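Local coordinates for protein L-glyceraldehyde 3-phosphate reductase (Clostridium beijerinckii, PDB 6HG6) that binds NADPH in a TIM-barrel fold and probably reduces aldehydes such as furfural as an aldo-keto reductase, at residues K101-P106 and I116-D121; G166-N171 and I220-L225; N192-S197 and R201-N206. All coordinates share one frame; numbering follows the deposited sequence. Where two conformers were deposited one is given.

Contact 1: K101-P106 and I116-D121. With EDO (1,2-ethanediol), chain J.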
loop_
_atom_site.group_PDB
_atom_site.type_symbol
_atom_site.label_atom_id
_atom_site.label_comp_id
_atom_site.label_asym_id
_atom_site.label_seq_id
_atom_site.Cartn_x
_atom_site.Cartn_y
_atom_site.Cartn_z
ATOM N N LYS A 101 13.726 10.263 2.024
ATOM C CA LYS A 101 14.652 10.830 3.025
ATOM C C LYS A 101 14.302 10.247 4.389
ATOM O O LYS A 101 13.121 10.326 4.809
ATOM C CB LYS A 101 14.628 12.341 3.074
ATOM C CG LYS A 101 15.680 12.897 4.025
ATOM C CD LYS A 101 15.733 14.362 3.968
ATOM C CE LYS A 101 16.788 14.906 4.885
ATOM N NZ LYS A 101 16.963 16.336 4.620
ATOM N N MET A 102 15.292 9.639 5.028
ATOM C CA MET A 102 15.118 9.071 6.376
ATOM C C MET A 102 16.007 9.820 7.366
ATOM O O MET A 102 15.497 10.151 8.453
ATOM C CB MET A 102 15.452 7.578 6.377
ATOM C CG MET A 102 15.350 6.951 7.747
ATOM S SD MET A 102 13.595 6.879 8.227
ATOM C CE MET A 102 13.787 6.476 9.958
ATOM N N TRP A 103 17.288 10.034 7.067
ATOM C CA TRP A 103 18.183 10.765 7.995
ATOM C C TRP A 103 19.035 11.713 7.175
ATOM O O TRP A 103 18.949 11.676 5.943
ATOM C CB TRP A 103 18.982 9.806 8.896
ATOM C CG TRP A 103 19.979 8.906 8.219
ATOM C CD1 TRP A 103 21.258 9.249 7.858
ATOM C CD2 TRP A 103 19.832 7.512 7.902
ATOM N NE1 TRP A 103 21.886 8.169 7.282
ATOM C CE2 TRP A 103 21.045 7.093 7.307
ATOM C CE3 TRP A 103 18.786 6.579 7.971
ATOM C CZ2 TRP A 103 21.249 5.783 6.864
ATOM C CZ3 TRP A 103 18.999 5.295 7.525
ATOM C CH2 TRP A 103 20.204 4.911 6.937
ATOM N N GLU A 104 19.712 12.618 7.841
ATOM C CA GLU A 104 20.444 13.683 7.130
ATOM C C GLU A 104 21.704 13.116 6.489
ATOM O O GLU A 104 22.195 12.119 6.968
ATOM C CB GLU A 104 20.829 14.813 8.083
ATOM C CG GLU A 104 19.634 15.474 8.733
ATOM C CD GLU A 104 18.668 16.159 7.775
ATOM O OE1 GLU A 104 19.113 16.722 6.744
ATOM O OE2 GLU A 104 17.449 16.083 8.035
ATOM N N GLY A 105 22.161 13.760 5.422
ATOM C CA GLY A 105 23.471 13.457 4.823
ATOM C C GLY A 105 23.372 12.498 3.646
ATOM O O GLY A 105 22.305 12.031 3.294
ATOM N N PRO A 106 24.520 12.173 3.013
ATOM C CA PRO A 106 24.520 11.419 1.755
ATOM C C PRO A 106 24.126 9.950 1.802
ATOM O O PRO A 106 23.940 9.356 0.739
ATOM C CB PRO A 106 25.971 11.591 1.274
ATOM C CG PRO A 106 26.754 11.723 2.543
ATOM C CD PRO A 106 25.857 12.543 3.449
ATOM N N ILE A 116 20.185 1.671 1.680
ATOM C CA ILE A 116 19.123 0.643 1.640
ATOM C C ILE A 116 19.408 -0.377 2.736
ATOM O O ILE A 116 18.515 -0.691 3.514
ATOM C CB ILE A 116 18.977 0.057 0.227
ATOM C CG1 ILE A 116 18.415 1.095 -0.740
ATOM C CG2 ILE A 116 18.189 -1.226 0.293
ATOM C CD1 ILE A 116 18.419 0.628 -2.193
ATOM N N LEU A 117 20.629 -0.907 2.817
ATOM C CA LEU A 117 20.907 -1.960 3.800
ATOM C C LEU A 117 20.981 -1.388 5.211
ATOM O O LEU A 117 20.520 -2.076 6.111
ATOM C CB LEU A 117 22.152 -2.736 3.379
ATOM C CG LEU A 117 22.024 -3.484 2.045
ATOM C CD1 LEU A 117 23.325 -4.212 1.765
ATOM C CD2 LEU A 117 20.890 -4.454 2.130
ATOM N N ALA A 118 21.613 -0.252 5.432
ATOM C CA ALA A 118 21.636 0.372 6.779
ATOM C C ALA A 118 20.204 0.640 7.239
ATOM O O ALA A 118 19.876 0.380 8.398
ATOM C CB ALA A 118 22.476 1.631 6.786
ATOM N N SER A 119 19.350 1.120 6.354
ATOM C CA SER A 119 17.944 1.416 6.695
ATOM C C SER A 119 17.202 0.144 7.070
ATOM O O SER A 119 16.490 0.127 8.062
ATOM C CB SER A 119 17.231 2.076 5.560
ATOM O OG SER A 119 15.933 2.407 6.033
ATOM N N LEU A 120 17.368 -0.933 6.314
ATOM C CA LEU A 120 16.670 -2.189 6.646
ATOM C C LEU A 120 17.048 -2.646 8.047
ATOM O O LEU A 120 16.198 -3.071 8.750
ATOM C CB LEU A 120 16.989 -3.266 5.624
ATOM C CG LEU A 120 16.353 -4.619 5.898
ATOM C CD1 LEU A 120 14.850 -4.584 5.962
ATOM C CD2 LEU A 120 16.843 -5.602 4.851
ATOM N N ASP A 121 18.310 -2.589 8.423
ATOM C CA ASP A 121 18.710 -2.988 9.777
ATOM C C ASP A 121 17.997 -2.117 10.816
ATOM O O ASP A 121 17.555 -2.646 11.875
ATOM C CB ASP A 121 20.225 -2.898 9.909
ATOM C CG ASP A 121 21.005 -4.007 9.242
ATOM O OD1 ASP A 121 20.343 -4.977 8.796
ATOM O OD2 ASP A 121 22.295 -3.876 9.154
HETATM C C1 EDO J . 23.705 -4.960 6.989
HETATM O O1 EDO J . 23.712 -5.812 8.128
HETATM C C2 EDO J . 24.334 -5.558 5.806
HETATM O O2 EDO J . 25.752 -5.444 5.808
#
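Trp103 meets the helix at Ala118 and Ser119 with the six-membered end of its indole, and these three residues account for most of the 116 Å² buried between 101-106 and 116-121. The leading atom is CH2: it stands 4.0 Å from Ala118 CB and 3.9 Å from Ser119 N. The two neighbours are met differently. Ser119 N lies in the plane of the ring at its edge, whereas the Ala118 methyl approaches at a slant. Beside CH2, CZ3 reaches the serine side chain, 4.2 Å from Ser119 CB, so the indole meets the helix with its CZ3-CH2 edge where the two residues follow one another. The first torsion of Trp103 accounts for this reach, since CG is held between the backbone N and the carbonyl carbon (chi1 65°) and the ring is turned from the loop toward the helix. Tyr115, from an earlier turn of the same helix, packs edge-to-face with the indole.

No hydrogen bond crosses between the two segments. The serine hydroxyl does its polar work elsewhere: OG bonds to Asn64 ND2, leaving mainly CB and the backbone of Ser119 to meet the tryptophan. Within the loop, Lys101 NZ and Glu104 OE1 form a salt bridge of 3.0 Å, in which the lysine comes from the syn side of the carboxylate, 29° out of its plane. Further back, Lys101 O accepts from Asn65 ND2 and Met102 shares a backbone bond with Gly108.

The contact joins the loop after barrel strand 93-98 to the helix 113-127 that follows it. Its chemistry is dispersion between an aromatic rim and small helix residues, with the Ser119 hydroxyl satisfied outside the interface; the lack of any hydrogen bond across it implies van der Waals packing, in part against the helix backbone.

Contact 2: G166-N171 and I220-L225. With NDP (NADPH dihydro-nicotinamide-adenine-dinucleotide phosphate), chain B.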
loop_
_atom_site.group_PDB
_atom_site.type_symbol
_atom_site.label_atom_id
_atom_site.label_comp_id
_atom_site.label_asym_id
_atom_site.label_seq_id
_atom_site.Cartn_x
_atom_site.Cartn_y
_atom_site.Cartn_z
ATOM N N GLY A 166 10.087 -5.837 -3.357
ATOM C CA GLY A 166 9.095 -5.021 -4.059
ATOM C C GLY A 166 9.751 -3.736 -4.518
ATOM O O GLY A 166 10.845 -3.381 -3.992
ATOM N N ILE A 167 9.084 -3.003 -5.412
ATOM C CA ILE A 167 9.528 -1.647 -5.807
ATOM C C ILE A 167 8.305 -0.744 -5.762
ATOM O O ILE A 167 7.159 -1.254 -5.852
ATOM C CB ILE A 167 10.273 -1.604 -7.150
ATOM C CG1 ILE A 167 9.364 -1.961 -8.324
ATOM C CG2 ILE A 167 11.538 -2.470 -7.083
ATOM C CD1 ILE A 167 10.069 -1.992 -9.651
ATOM N N SER A 168 8.543 0.540 -5.546
ATOM C CA SER A 168 7.441 1.510 -5.385
ATOM C C SER A 168 7.694 2.736 -6.234
ATOM O O SER A 168 8.834 3.184 -6.342
ATOM C CB SER A 168 7.237 1.840 -3.912
ATOM O OG SER A 168 6.131 2.688 -3.731
ATOM N N ASN A 169 6.622 3.276 -6.824
ATOM C CA ASN A 169 6.703 4.521 -7.596
ATOM C C ASN A 169 7.521 4.330 -8.882
ATOM O O ASN A 169 7.945 5.367 -9.475
ATOM C CB ASN A 169 7.234 5.655 -6.719
ATOM C CG ASN A 169 6.306 5.929 -5.554
ATOM O OD1 ASN A 169 5.130 6.252 -5.770
ATOM N ND2 ASN A 169 6.819 5.849 -4.336
ATOM N N TYR A 170 7.722 3.098 -9.355
ATOM C CA TYR A 170 8.435 2.881 -10.630
ATOM C C TYR A 170 7.477 3.090 -11.798
ATOM O O TYR A 170 6.261 2.888 -11.644
ATOM C CB TYR A 170 9.069 1.494 -10.671
ATOM C CG TYR A 170 10.429 1.455 -10.034
ATOM C CD1 TYR A 170 10.627 1.856 -8.734
ATOM C CD2 TYR A 170 11.518 1.005 -10.752
ATOM C CE1 TYR A 170 11.866 1.718 -8.123
ATOM C CE2 TYR A 170 12.781 0.968 -10.197
ATOM C CZ TYR A 170 12.969 1.325 -8.876
ATOM O OH TYR A 170 14.240 1.218 -8.350
ATOM N N ASN A 171 8.020 3.545 -12.933
ATOM C CA ASN A 171 7.254 3.557 -14.200
ATOM C C ASN A 171 7.388 2.171 -14.873
ATOM O O ASN A 171 8.133 1.312 -14.381
ATOM C CB ASN A 171 7.621 4.747 -15.092
ATOM C CG ASN A 171 9.085 4.794 -15.488
ATOM O OD1 ASN A 171 9.799 3.805 -15.366
ATOM N ND2 ASN A 171 9.530 5.914 -16.035
ATOM N N ILE A 220 -0.048 -2.899 -5.723
ATOM C CA ILE A 220 -0.834 -2.467 -4.537
ATOM C C ILE A 220 -0.950 -0.956 -4.714
ATOM O O ILE A 220 0.064 -0.266 -4.906
ATOM C CB ILE A 220 -0.232 -2.976 -3.200
ATOM C CG1 ILE A 220 -1.076 -2.474 -2.034
ATOM C CG2 ILE A 220 1.241 -2.614 -2.985
ATOM C CD1 ILE A 220 -0.672 -3.070 -0.693
ATOM N N ALA A 221 -2.179 -0.472 -4.812
ATOM C CA ALA A 221 -2.485 0.928 -5.121
ATOM C C ALA A 221 -2.571 1.730 -3.838
ATOM O O ALA A 221 -3.334 1.356 -2.950
ATOM C CB ALA A 221 -3.789 0.978 -5.860
ATOM N N PHE A 222 -1.879 2.852 -3.763
ATOM C CA PHE A 222 -2.052 3.712 -2.578
ATOM C C PHE A 222 -2.682 5.045 -2.944
ATOM O O PHE A 222 -2.779 5.409 -4.145
ATOM C CB PHE A 222 -0.745 3.825 -1.841
ATOM C CG PHE A 222 0.313 4.637 -2.512
ATOM C CD1 PHE A 222 0.381 6.002 -2.305
ATOM C CD2 PHE A 222 1.346 4.005 -3.185
ATOM C CE1 PHE A 222 1.423 6.739 -2.856
ATOM C CE2 PHE A 222 2.405 4.747 -3.704
ATOM C CZ PHE A 222 2.434 6.103 -3.563
ATOM N N SER A 223 -3.118 5.764 -1.907
ATOM C CA SER A 223 -3.847 7.046 -1.997
ATOM C C SER A 223 -5.069 6.906 -2.900
ATOM O O SER A 223 -5.316 7.781 -3.730
ATOM C CB SER A 223 -2.967 8.139 -2.512
ATOM O OG SER A 223 -3.692 9.347 -2.527
ATOM N N PRO A 224 -5.869 5.825 -2.762
ATOM C CA PRO A 224 -7.071 5.661 -3.589
ATOM C C PRO A 224 -8.155 6.728 -3.361
ATOM O O PRO A 224 -9.051 6.828 -4.203
ATOM C CB PRO A 224 -7.635 4.322 -3.105
ATOM C CG PRO A 224 -7.107 4.209 -1.679
ATOM C CD PRO A 224 -5.699 4.731 -1.798
ATOM N N LEU A 225 -8.112 7.459 -2.228
ATOM C CA LEU A 225 -9.141 8.482 -1.923
ATOM C C LEU A 225 -8.645 9.875 -2.287
ATOM O O LEU A 225 -9.397 10.831 -2.037
ATOM C CB LEU A 225 -9.622 8.366 -0.476
ATOM C CG LEU A 225 -10.093 6.966 -0.092
ATOM C CD1 LEU A 225 -10.515 6.888 1.368
ATOM C CD2 LEU A 225 -11.199 6.482 -1.010
HETATM P PA NDP B . -6.334 6.721 1.487
HETATM O O1A NDP B . -6.321 7.397 0.157
HETATM O O2A NDP B . -7.073 5.455 1.783
HETATM O O5B NDP B . -6.659 7.799 2.637
HETATM C C5B NDP B . -6.744 7.361 4.019
HETATM C C4B NDP B . -7.437 8.420 4.836
HETATM O O4B NDP B . -8.731 8.679 4.232
HETATM C C3B NDP B . -7.740 8.076 6.302
HETATM O O3B NDP B . -6.677 8.400 7.194
HETATM C C2B NDP B . -8.967 8.940 6.558
HETATM O O2B NDP B . -8.505 10.270 6.775
HETATM C C1B NDP B . -9.708 8.853 5.229
HETATM N N9A NDP B . -10.649 7.747 5.100
HETATM C C8A NDP B . -10.362 6.404 5.059
HETATM N N7A NDP B . -11.417 5.650 4.877
HETATM C C5A NDP B . -12.470 6.549 4.790
HETATM C C6A NDP B . -13.854 6.373 4.595
HETATM N N6A NDP B . -14.431 5.183 4.448
HETATM N N1A NDP B . -14.629 7.487 4.546
HETATM C C2A NDP B . -14.039 8.682 4.694
HETATM N N3A NDP B . -12.751 8.967 4.874
HETATM C C4A NDP B . -12.008 7.846 4.912
HETATM O O3 NDP B . -4.806 6.322 1.836
HETATM P PN NDP B . -3.485 7.124 2.254
HETATM O O1N NDP B . -3.546 7.332 3.730
HETATM O O2N NDP B . -3.238 8.286 1.346
HETATM O O5D NDP B . -2.371 6.004 1.931
HETATM C C5D NDP B . -2.627 4.649 2.385
HETATM C C4D NDP B . -1.311 3.930 2.564
HETATM O O4D NDP B . -0.623 3.878 1.301
HETATM C C3D NDP B . -0.289 4.592 3.485
HETATM O O3D NDP B . -0.620 4.361 4.847
HETATM C C2D NDP B . 0.988 3.885 3.017
HETATM O O2D NDP B . 1.071 2.604 3.585
HETATM C C1D NDP B . 0.779 3.796 1.508
HETATM N N1N NDP B . 1.444 4.904 0.778
HETATM C C2N NDP B . 2.538 4.640 -0.010
HETATM C C3N NDP B . 3.358 5.627 -0.485
HETATM C C7N NDP B . 4.541 5.249 -1.337
HETATM O O7N NDP B . 4.843 4.054 -1.515
HETATM N N7N NDP B . 5.251 6.250 -1.856
HETATM C C4N NDP B . 3.014 7.046 -0.122
HETATM C C5N NDP B . 1.711 7.227 0.552
HETATM C C6N NDP B . 0.967 6.197 0.893
HETATM P P2B NDP B . -9.372 11.200 7.774
HETATM O O1X NDP B . -10.123 10.408 8.825
HETATM O O2X NDP B . -8.341 12.129 8.396
HETATM O O3X NDP B . -10.304 11.918 6.809
#
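Phe222 lies under the nicotinamide of NADPH, its ring in an offset (parallel-displaced) stack with the dihydropyridine, and it meets Asn169 at its edge. The evidence for the stack is C3N of NADPH, which sits 3.1 Å above the phenyl plane and over its centre; Phe222 CE1 is 3.2 Å from C4N of NADPH. With CG between the backbone N and the carbonyl carbon (chi1 71°), the ring leaves the strand end on the side where the dihydropyridine rests.

The carboxamide of Asn169 turns its OD1 to the rim of the phenyl group, 3.5 Å from Phe222 CZ. OD1 lies in the ring plane and so faces the C-H rim, a contact that is probably weakly favourable; the amide plane itself stands nearly perpendicular to the ring (89°). The other end of this side chain is held by a hydrogen bond from ND2 to His138 O, and ND2 also comes within 3.0 Å of N7N of NADPH.

Ser168 adds a looser touch, OG to Phe222 CE2 at 4.3 Å. Its hydroxyl bonds to Gln193 O; O7N of NADPH, 2.9 Å from Ser168 OG, competes for the same proton, so that second bond is not settled. At the far end of 220-225, Leu225 N donates to O1A of NADPH over 3.0 Å with an N-H...O angle of 159°, gripping the pyrophosphate.

Together the two segments make the floor and one side of the nicotinamide pocket at the C-terminal end of the barrel. Strands 162-168 and 218-222 are not neighbours in the sheet: strand 189-195 runs between them, with Gln193 touching Phe222. Helix 146-158 packs on Ile167 and Tyr170, while helix 278-286 backs Ala221, Pro224 and Leu225.

Contact 3: N192-S197 and R201-N206. With NDP (NADPH dihydro-nicotinamide-adenine-dinucleotide phosphate), chain B; EDO (1,2-ethanediol), chain H.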
loop_
_atom_site.group_PDB
_atom_site.type_symbol
_atom_site.label_atom_id
_atom_site.label_comp_id
_atom_site.label_asym_id
_atom_site.label_seq_id
_atom_site.Cartn_x
_atom_site.Cartn_y
_atom_site.Cartn_z
ATOM N N ASN A 192 4.596 -4.275 -7.031
ATOM C CA ASN A 192 4.790 -2.824 -7.259
ATOM C C ASN A 192 3.798 -2.080 -6.366
ATOM O O ASN A 192 2.620 -2.477 -6.337
ATOM C CB ASN A 192 4.464 -2.451 -8.686
ATOM C CG ASN A 192 5.454 -3.019 -9.652
ATOM O OD1 ASN A 192 6.466 -2.373 -9.860
ATOM N ND2 ASN A 192 5.124 -4.171 -10.249
ATOM N N GLN A 193 4.233 -1.019 -5.711
ATOM C CA GLN A 193 3.356 -0.141 -4.920
ATOM C C GLN A 193 3.339 1.221 -5.596
ATOM O O GLN A 193 4.378 1.867 -5.683
ATOM C CB GLN A 193 3.762 -0.053 -3.459
ATOM C CG GLN A 193 2.857 0.863 -2.670
ATOM C CD GLN A 193 3.091 0.726 -1.189
ATOM O OE1 GLN A 193 3.272 -0.378 -0.658
ATOM N NE2 GLN A 193 3.099 1.859 -0.539
ATOM N N ASN A 194 2.172 1.643 -6.059
ATOM C CA ASN A 194 2.019 2.878 -6.853
ATOM C C ASN A 194 0.741 3.628 -6.475
ATOM O O ASN A 194 -0.258 3.011 -6.095
ATOM C CB ASN A 194 2.063 2.616 -8.358
ATOM C CG ASN A 194 3.383 2.092 -8.874
ATOM O OD1 ASN A 194 3.710 0.940 -8.610
ATOM N ND2 ASN A 194 4.143 2.938 -9.574
ATOM N N ARG A 195 0.793 4.939 -6.598
ATOM C CA ARG A 195 -0.376 5.813 -6.356
ATOM C C ARG A 195 -1.355 5.570 -7.495
ATOM O O ARG A 195 -0.917 5.586 -8.643
ATOM C CB ARG A 195 0.027 7.294 -6.323
ATOM C CG ARG A 195 -1.059 8.216 -5.782
ATOM C CD ARG A 195 -0.627 9.679 -5.550
ATOM N NE ARG A 195 0.567 9.783 -4.717
ATOM C CZ ARG A 195 1.831 9.861 -5.165
ATOM N NH1 ARG A 195 2.099 9.869 -6.468
ATOM N NH2 ARG A 195 2.832 9.907 -4.297
ATOM N N TYR A 196 -2.623 5.351 -7.166
ATOM C CA TYR A 196 -3.686 5.115 -8.174
ATOM C C TYR A 196 -5.036 5.476 -7.594
ATOM O O TYR A 196 -5.335 5.012 -6.493
ATOM C CB TYR A 196 -3.663 3.648 -8.598
ATOM C CG TYR A 196 -4.490 3.283 -9.800
ATOM C CD1 TYR A 196 -4.578 4.100 -10.916
ATOM C CD2 TYR A 196 -5.175 2.075 -9.848
ATOM C CE1 TYR A 196 -5.352 3.744 -12.020
ATOM C CE2 TYR A 196 -5.900 1.686 -10.961
ATOM C CZ TYR A 196 -6.000 2.516 -12.058
ATOM O OH TYR A 196 -6.748 2.121 -13.136
ATOM N N SER A 197 -5.796 6.297 -8.301
ATOM C CA SER A 197 -7.166 6.671 -7.891
ATOM C C SER A 197 -7.950 7.064 -9.130
ATOM O O SER A 197 -7.356 7.258 -10.189
ATOM C CB SER A 197 -7.172 7.813 -6.924
ATOM O OG SER A 197 -6.753 8.985 -7.594
ATOM N N ARG A 201 -4.322 8.810 -12.751
ATOM C CA ARG A 201 -4.211 7.718 -13.744
ATOM C C ARG A 201 -2.763 7.493 -14.155
ATOM O O ARG A 201 -2.545 6.916 -15.241
ATOM C CB ARG A 201 -5.061 8.087 -14.959
ATOM C CG ARG A 201 -6.508 8.397 -14.615
ATOM C CD ARG A 201 -7.198 7.329 -13.771
ATOM N NE ARG A 201 -8.633 7.604 -13.706
ATOM C CZ ARG A 201 -9.564 7.174 -14.561
ATOM N NH1 ARG A 201 -10.817 7.540 -14.378
ATOM N NH2 ARG A 201 -9.269 6.401 -15.594
ATOM N N THR A 202 -1.793 7.981 -13.381
ATOM C CA THR A 202 -0.364 7.881 -13.739
ATOM C C THR A 202 -0.007 6.466 -14.210
ATOM O O THR A 202 0.611 6.359 -15.291
ATOM C CB THR A 202 0.560 8.312 -12.592
ATOM O OG1 THR A 202 0.248 9.673 -12.340
ATOM C CG2 THR A 202 2.035 8.182 -12.936
ATOM N N ILE A 203 -0.409 5.429 -13.487
ATOM C CA ILE A 203 0.027 4.033 -13.820
ATOM C C ILE A 203 -0.660 3.545 -15.111
ATOM O O ILE A 203 -0.208 2.523 -15.657
ATOM C CB ILE A 203 -0.166 3.047 -12.640
ATOM C CG1 ILE A 203 -1.636 2.770 -12.319
ATOM C CG2 ILE A 203 0.595 3.493 -11.399
ATOM C CD1 ILE A 203 -1.814 1.594 -11.382
ATOM N N GLU A 204 -1.710 4.220 -15.578
ATOM C CA GLU A 204 -2.400 3.866 -16.848
ATOM C C GLU A 204 -1.605 4.480 -18.013
ATOM O O GLU A 204 -1.810 4.036 -19.157
ATOM C CB GLU A 204 -3.847 4.375 -16.842
ATOM C CG GLU A 204 -4.760 3.734 -15.805
ATOM C CD GLU A 204 -6.197 4.260 -15.747
ATOM O OE1 GLU A 204 -6.531 5.209 -16.504
ATOM O OE2 GLU A 204 -7.006 3.725 -14.962
ATOM N N ASN A 205 -0.776 5.497 -17.749
ATOM C CA ASN A 205 -0.094 6.328 -18.779
ATOM C C ASN A 205 1.438 6.204 -18.775
ATOM O O ASN A 205 2.053 6.576 -19.801
ATOM C CB ASN A 205 -0.472 7.799 -18.585
ATOM C CG ASN A 205 -1.971 8.005 -18.667
ATOM O OD1 ASN A 205 -2.621 7.425 -19.513
ATOM N ND2 ASN A 205 -2.530 8.820 -17.795
ATOM N N ASN A 206 2.051 5.706 -17.709
ATOM C CA ASN A 206 3.533 5.586 -17.636
ATOM C C ASN A 206 3.969 4.125 -17.841
ATOM O O ASN A 206 5.111 3.818 -17.564
ATOM C CB ASN A 206 4.070 6.131 -16.311
ATOM C CG ASN A 206 3.736 5.249 -15.137
ATOM O OD1 ASN A 206 3.053 4.239 -15.300
ATOM N ND2 ASN A 206 4.232 5.610 -13.959
HETATM P PA NDP B . -6.334 6.721 1.487
HETATM O O1A NDP B . -6.321 7.397 0.157
HETATM O O2A NDP B . -7.073 5.455 1.783
HETATM O O5B NDP B . -6.659 7.799 2.637
HETATM C C5B NDP B . -6.744 7.361 4.019
HETATM C C4B NDP B . -7.437 8.420 4.836
HETATM O O4B NDP B . -8.731 8.679 4.232
HETATM C C3B NDP B . -7.740 8.076 6.302
HETATM O O3B NDP B . -6.677 8.400 7.194
HETATM C C2B NDP B . -8.967 8.940 6.558
HETATM O O2B NDP B . -8.505 10.270 6.775
HETATM C C1B NDP B . -9.708 8.853 5.229
HETATM N N9A NDP B . -10.649 7.747 5.100
HETATM C C8A NDP B . -10.362 6.404 5.059
HETATM N N7A NDP B . -11.417 5.650 4.877
HETATM C C5A NDP B . -12.470 6.549 4.790
HETATM C C6A NDP B . -13.854 6.373 4.595
HETATM N N6A NDP B . -14.431 5.183 4.448
HETATM N N1A NDP B . -14.629 7.487 4.546
HETATM C C2A NDP B . -14.039 8.682 4.694
HETATM N N3A NDP B . -12.751 8.967 4.874
HETATM C C4A NDP B . -12.008 7.846 4.912
HETATM O O3 NDP B . -4.806 6.322 1.836
HETATM P PN NDP B . -3.485 7.124 2.254
HETATM O O1N NDP B . -3.546 7.332 3.730
HETATM O O2N NDP B . -3.238 8.286 1.346
HETATM O O5D NDP B . -2.371 6.004 1.931
HETATM C C5D NDP B . -2.627 4.649 2.385
HETATM C C4D NDP B . -1.311 3.930 2.564
HETATM O O4D NDP B . -0.623 3.878 1.301
HETATM C C3D NDP B . -0.289 4.592 3.485
HETATM O O3D NDP B . -0.620 4.361 4.847
HETATM C C2D NDP B . 0.988 3.885 3.017
HETATM O O2D NDP B . 1.071 2.604 3.585
HETATM C C1D NDP B . 0.779 3.796 1.508
HETATM N N1N NDP B . 1.444 4.904 0.778
HETATM C C2N NDP B . 2.538 4.640 -0.010
HETATM C C3N NDP B . 3.358 5.627 -0.485
HETATM C C7N NDP B . 4.541 5.249 -1.337
HETATM O O7N NDP B . 4.843 4.054 -1.515
HETATM N N7N NDP B . 5.251 6.250 -1.856
HETATM C C4N NDP B . 3.014 7.046 -0.122
HETATM C C5N NDP B . 1.711 7.227 0.552
HETATM C C6N NDP B . 0.967 6.197 0.893
HETATM P P2B NDP B . -9.372 11.200 7.774
HETATM O O1X NDP B . -10.123 10.408 8.825
HETATM O O2X NDP B . -8.341 12.129 8.396
HETATM O O3X NDP B . -10.304 11.918 6.809
HETATM C C1 EDO H . 1.027 1.456 -21.582
HETATM O O1 EDO H . 2.201 0.734 -21.946
HETATM C C2 EDO H . 1.309 2.886 -21.282
HETATM O O2 EDO H . 0.683 3.335 -20.093
HETATM O O HOH W 1 3.517 5.552 -10.761
HETATM O O HOH W 2 -1.808 6.108 -11.083
#
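Ile203 lies over one face of the Tyr196 ring, and Glu204 takes the hydroxyl at its edge. The CH-pi contact is well defined: Ile203 CD1 is 3.7 Å from the centroid of the Tyr196 ring and 18° off the ring normal. CG1 sits between the backbone N and the carbonyl carbon (chi1 69°), which directs this branch to the tyrosine, while Ile203 CG2 turns to the strand and meets Asn194 CB at 3.5 Å.

The hydroxyl Tyr196 OH donates to Glu204 OE2 in a very short bond, modelled at 2.4 Å, with ring and carboxylate planes 69° apart. The other oxygen is occupied too: Arg201 NH2 reaches the syn lone pair of Glu204 OE1 at 3.1 Å, almost exactly in the guanidinium plane. This salt bridge probably favours an ionised Glu204; Lys209 NZ is a second partner of Tyr196 OH. In the next shell, Arg201 NH1 pairs with Asp326 and NE with Ile198 O.

Water joins the backbones, donating to Arg195 O over 2.6 Å and accepting from Ile203 N. Asn194 ND2 is held by Tyr170 O and by a second water.

The segments form a beta-alpha connection of the TIM barrel: strand 189-195, whose Gln193 binds NADPH, turns back through a short, irregular helical turn at about 202-205 to helix 208-214.

In the fold
Contact 2 is buried near the barrel centre, contact 3 runs from the sheet outward to a partly exposed loop, and contact 1 lies farther out, away from the cofactor. Contacts 2 and 3 share the sheet: strand 189-195 is flanked by the two strands of contact 2, the centres of contacts 2 and 3 are about 6 Å apart, and Ile220 N lies 2.8 Å from Asn192 O, probably hydrogen-bonded. Both touch NADPH. Contact 1 touches neither, its centre being about 21 Å from that of contact 2 and about 26 Å from that of contact 3. Chemistry follows place: aromatic-on-helix packing at the periphery, an aromatic ring stacked on the nicotinamide, and a charged, water-bridged network where the strand gives way to its loop.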